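Side-chain contacts in KLLA0F20702p (Kluyveromyces lactis, PDB 5Y5A), which probably serves as the Est1 subunit of yeast telomerase, helping to recruit the enzyme to telomeres through its interaction with Cdc13: residues A[79-82]-A[83-87]; A[414-417]-A[418-421]. All blocks are in the same frame, centred on the assembly; numbering follows the deposited sequence.

Contact 1: A[79-82]-A[83-87]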
loop_
_atom_site.group_PDB
_atom_site.type_symbol
_atom_site.label_atom_id
_atom_site.label_comp_id
_atom_site.label_asym_id
_atom_site.label_seq_id
_atom_site.Cartn_x
_atom_site.Cartn_y
_atom_site.Cartn_z
ATOM N N HIS A 79 11.162 -8.196 -18.595
ATOM C CA HIS A 79 9.919 -7.926 -17.880
ATOM C C HIS A 79 8.775 -7.653 -18.855
ATOM O O HIS A 79 7.605 -7.802 -18.508
ATOM C CB HIS A 79 10.096 -6.752 -16.911
ATOM C CG HIS A 79 10.002 -5.407 -17.561
ATOM N ND1 HIS A 79 8.844 -4.657 -17.554
ATOM C CD2 HIS A 79 10.920 -4.675 -18.235
ATOM C CE1 HIS A 79 9.054 -3.523 -18.197
ATOM N NE2 HIS A 79 10.305 -3.508 -18.621
ATOM N N ARG A 80 9.117 -7.257 -20.076
ATOM C CA ARG A 80 8.118 -7.043 -21.115
ATOM C C ARG A 80 7.618 -8.385 -21.641
ATOM O O ARG A 80 6.430 -8.565 -21.911
ATOM C CB ARG A 80 8.697 -6.196 -22.251
ATOM C CG ARG A 80 9.009 -4.762 -21.850
ATOM C CD ARG A 80 9.666 -3.974 -22.979
ATOM N NE ARG A 80 9.733 -2.544 -22.673
ATOM C CZ ARG A 80 10.378 -1.644 -23.411
ATOM N NH1 ARG A 80 11.027 -2.018 -24.508
ATOM N NH2 ARG A 80 10.378 -0.367 -23.050
ATOM N N ILE A 81 8.539 -9.330 -21.780
ATOM C CA ILE A 81 8.189 -10.674 -22.215
ATOM C C ILE A 81 7.223 -11.310 -21.220
ATOM O O ILE A 81 6.271 -11.983 -21.611
ATOM C CB ILE A 81 9.442 -11.551 -22.374
ATOM C CG1 ILE A 81 10.249 -11.091 -23.589
ATOM C CG2 ILE A 81 9.067 -13.012 -22.521
ATOM C CD1 ILE A 81 11.606 -11.725 -23.687
ATOM N N LEU A 82 7.456 -11.063 -19.936
ATOM C CA LEU A 82 6.618 -11.629 -18.888
ATOM C C LEU A 82 5.241 -10.965 -18.828
ATOM O O LEU A 82 4.255 -11.609 -18.473
ATOM C CB LEU A 82 7.319 -11.513 -17.533
ATOM C CG LEU A 82 8.636 -12.281 -17.416
ATOM C CD1 LEU A 82 9.396 -11.877 -16.166
ATOM C CD2 LEU A 82 8.377 -13.785 -17.423
ATOM N N ASP A 83 5.180 -9.676 -19.157
ATOM C CA ASP A 83 3.909 -8.950 -19.164
ATOM C C ASP A 83 3.041 -9.412 -20.335
ATOM O O ASP A 83 1.843 -9.629 -20.181
ATOM C CB ASP A 83 4.140 -7.437 -19.226
ATOM C CG ASP A 83 4.564 -6.845 -17.884
ATOM O OD1 ASP A 83 4.238 -7.429 -16.829
ATOM O OD2 ASP A 83 5.220 -5.785 -17.880
ATOM N N LEU A 84 3.647 -9.579 -21.506
ATOM C CA LEU A 84 2.925 -10.128 -22.647
ATOM C C LEU A 84 2.511 -11.580 -22.395
ATOM O O LEU A 84 1.535 -12.076 -22.975
ATOM C CB LEU A 84 3.776 -10.041 -23.915
ATOM C CG LEU A 84 3.991 -8.649 -24.507
ATOM C CD1 LEU A 84 4.925 -8.727 -25.698
ATOM C CD2 LEU A 84 2.665 -8.024 -24.910
ATOM N N THR A 85 3.266 -12.258 -21.537
ATOM C CA THR A 85 2.975 -13.642 -21.194
ATOM C C THR A 85 1.718 -13.732 -20.337
ATOM O O THR A 85 0.828 -14.546 -20.594
ATOM C CB THR A 85 4.148 -14.292 -20.451
ATOM O OG1 THR A 85 5.283 -14.368 -21.327
ATOM C CG2 THR A 85 3.763 -15.688 -19.993
ATOM N N TRP A 86 1.652 -12.884 -19.320
ATOM C CA TRP A 86 0.475 -12.816 -18.473
ATOM C C TRP A 86 -0.753 -12.432 -19.278
ATOM O O TRP A 86 -1.763 -13.128 -19.253
ATOM C CB TRP A 86 0.679 -11.814 -17.340
ATOM C CG TRP A 86 -0.554 -11.638 -16.532
ATOM C CD1 TRP A 86 -1.373 -10.548 -16.510
ATOM C CD2 TRP A 86 -1.135 -12.602 -15.642
ATOM N NE1 TRP A 86 -2.424 -10.769 -15.650
ATOM C CE2 TRP A 86 -2.301 -12.017 -15.107
ATOM C CE3 TRP A 86 -0.778 -13.894 -15.246
ATOM C CZ2 TRP A 86 -3.109 -12.688 -14.191
ATOM C CZ3 TRP A 86 -1.585 -14.555 -14.339
ATOM C CH2 TRP A 86 -2.736 -13.952 -13.822
ATOM N N LYS A 87 -0.639 -11.329 -20.012
ATOM C CA LYS A 87 -1.759 -10.748 -20.747
ATOM C C LYS A 87 -2.329 -11.652 -21.834
ATOM O O LYS A 87 -3.544 -11.770 -21.968
ATOM C CB LYS A 87 -1.331 -9.421 -21.374
ATOM C CG LYS A 87 -2.446 -8.668 -22.070
ATOM C CD LYS A 87 -1.911 -7.392 -22.687
ATOM C CE LYS A 87 -2.982 -6.653 -23.462
ATOM N NZ LYS A 87 -2.428 -5.449 -24.144
#
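Thr85 and Ile81 meet one turn apart on helix 78-105 through a side-chain-to-backbone hydrogen bond: Thr85 OG1 donates to Ile81 O over 2.6 Å, approaching 33° off the carbonyl plane. The hydroxyl lies beside its own backbone N (chi1 -65°), which aims it back at the preceding turn, and there it joins the weak bond that Thr85 N makes to the same Ile81 O. The regular i to i+4 bonds run alongside, with Leu84 N 3.0 Å from Arg80 O and nearly straight at 172°, and Trp86 N at 3.0 Å from Leu82 O.

In the alpha-helical N-terminal part of Est1, assigned to the TPR clan, this helix packs against four others. Ile81 and Thr85 reach helix 33-53, Leu84 packs on helix 7-21, and Leu82 and Trp86 lie against helices 113-144 and 179-206.

Asp83 also approaches His79, but loosely: its OD2 stands 3.8 Å from His79 ND1, with the carboxylate turned almost perpendicular to the imidazole. Asp83 OD1 instead takes a salt bridge from Arg190 NE and a hydrogen bond from Tyr194 OH. With an alanine here the carboxylate is gone, and the Arg190 guanidinium would probably lose this counter-charge and Tyr194 this acceptor, weakening the tie to helix 179-206. Arg80 CG lies over one face of the His79 ring, 3.7 Å above its plane and offset toward the rim.

Contact 2: A[414-417]-A[418-421]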
loop_
_atom_site.group_PDB
_atom_site.type_symbol
_atom_site.label_atom_id
_atom_site.label_comp_id
_atom_site.label_asym_id
_atom_site.label_seq_id
_atom_site.Cartn_x
_atom_site.Cartn_y
_atom_site.Cartn_z
ATOM N N PHE A 414 3.119 8.695 24.146
ATOM C CA PHE A 414 4.345 9.209 23.535
ATOM C C PHE A 414 5.597 8.640 24.199
ATOM O O PHE A 414 6.686 8.753 23.639
ATOM C CB PHE A 414 4.376 10.744 23.556
ATOM C CG PHE A 414 4.412 11.343 24.940
ATOM C CD1 PHE A 414 5.619 11.520 25.606
ATOM C CD2 PHE A 414 3.241 11.744 25.564
ATOM C CE1 PHE A 414 5.653 12.072 26.865
ATOM C CE2 PHE A 414 3.269 12.296 26.829
ATOM C CZ PHE A 414 4.475 12.456 27.483
ATOM N N LYS A 415 5.442 8.014 25.370
ATOM C CA LYS A 415 6.572 7.381 26.055
ATOM C C LYS A 415 6.703 5.896 25.731
ATOM O O LYS A 415 7.670 5.239 26.139
ATOM C CB LYS A 415 6.454 7.555 27.575
ATOM C CG LYS A 415 6.554 8.995 28.042
ATOM C CD LYS A 415 6.500 9.102 29.553
ATOM C CE LYS A 415 6.489 10.559 29.974
ATOM N NZ LYS A 415 6.421 10.736 31.450
ATOM N N ASN A 416 5.727 5.364 25.006
ATOM C CA ASN A 416 5.689 3.932 24.702
ATOM C C ASN A 416 6.815 3.530 23.743
ATOM O O ASN A 416 6.784 3.865 22.556
ATOM C CB ASN A 416 4.320 3.565 24.111
ATOM C CG ASN A 416 4.098 2.066 24.006
ATOM O OD1 ASN A 416 5.006 1.308 23.666
ATOM N ND2 ASN A 416 2.875 1.631 24.295
ATOM N N CYS A 417 7.799 2.804 24.260
ATOM C CA CYS A 417 8.931 2.350 23.457
ATOM C C CYS A 417 8.670 1.007 22.768
ATOM O O CYS A 417 9.470 0.557 21.952
ATOM C CB CYS A 417 10.185 2.241 24.326
ATOM S SG CYS A 417 10.739 3.817 25.046
ATOM N N GLU A 418 7.549 0.368 23.094
ATOM C CA GLU A 418 7.248 -0.957 22.556
ATOM C C GLU A 418 6.560 -0.910 21.192
ATOM O O GLU A 418 6.743 -1.796 20.368
ATOM C CB GLU A 418 6.375 -1.740 23.537
ATOM C CG GLU A 418 6.906 -1.748 24.957
ATOM C CD GLU A 418 8.297 -2.334 25.050
ATOM O OE1 GLU A 418 8.501 -3.457 24.542
ATOM O OE2 GLU A 418 9.187 -1.668 25.623
ATOM N N MET A 419 5.760 0.121 20.958
ATOM C CA MET A 419 4.978 0.197 19.734
ATOM C C MET A 419 5.412 1.388 18.878
ATOM O O MET A 419 5.264 2.544 19.279
ATOM C CB MET A 419 3.488 0.291 20.066
ATOM C CG MET A 419 2.967 -0.852 20.933
ATOM S SD MET A 419 3.029 -2.478 20.139
ATOM C CE MET A 419 1.896 -2.259 18.770
ATOM N N PHE A 420 5.941 1.098 17.695
ATOM C CA PHE A 420 6.467 2.147 16.836
ATOM C C PHE A 420 5.352 3.054 16.335
ATOM O O PHE A 420 5.606 4.210 16.013
ATOM C CB PHE A 420 7.240 1.546 15.648
ATOM C CG PHE A 420 6.357 0.947 14.576
ATOM C CD1 PHE A 420 5.899 1.723 13.517
ATOM C CD2 PHE A 420 5.999 -0.393 14.623
ATOM C CE1 PHE A 420 5.087 1.180 12.537
ATOM C CE2 PHE A 420 5.186 -0.946 13.646
ATOM C CZ PHE A 420 4.727 -0.157 12.600
ATOM N N GLN A 421 4.123 2.542 16.285
ATOM C CA GLN A 421 3.052 3.237 15.553
ATOM C C GLN A 421 2.708 4.617 16.100
ATOM O O GLN A 421 2.329 5.512 15.343
ATOM C CB GLN A 421 1.771 2.402 15.527
ATOM C CG GLN A 421 1.831 1.175 14.648
ATOM C CD GLN A 421 2.230 -0.063 15.420
ATOM O OE1 GLN A 421 2.663 0.018 16.577
ATOM N NE2 GLN A 421 2.083 -1.221 14.787
#
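This is an Asx turn in the connection between helices 385-410 and 421-433, a local surface contact within the part of Est1 assigned to the DNA/RNA-binding family, in which the side chain of Asn416 is tied to the backbone just after it. Asn416 OD1 accepts two backbone N-H groups. Glu418 N, at i+2, donates over 2.8 Å and lies nearly in line with the side-chain C=O; a further bond comes from Met419 N, at i+3, over 3.1 Å and from well above the amide plane, 48° out of it. Both bonds are bent at the hydrogen, as expected when one oxygen serves two successive N-H groups. With CG anti to the backbone N (chi1 -169°), the amide swings forward along the chain to reach them.

The other end of the amide is also held: Asn416 ND2 hydrogen-bonds to Glu413 OE2, which distinguishes nitrogen from oxygen and should fix the rotation of the group. Around the turn, Cys417 touches His530 of helix 526-546, while Met419 packs on Ile358 of helix 339-379, so its side chains touch two helices.

Carbon atoms also approach the oxygen. The CB of Glu418 comes to 3.3 Å of Asn416 OD1. The Met419 side chain runs beside that of Asn416, pointing the same way, with its CG 4.2 Å from Asn416 ND2.

How the contacts relate
Contact 1 precedes contact 2 along the chain, and their centres lie 44 Å apart on opposite sides of the centre of the chain, with nearest atoms about 30 Å from one another and no touch. They share no helix. Residues 79-87 sit within helix 78-105 of the N-terminal helical part, whereas residues 414-421 form a connection leading into helix 421-433, in the part that belongs to the DNA/RNA-binding family. Contact 1 is thus internal to one helix, whose outward side chains pack on neighbouring helices, while contact 2 lies in the link between two later helices; each is local to its own region of this mostly helical protein.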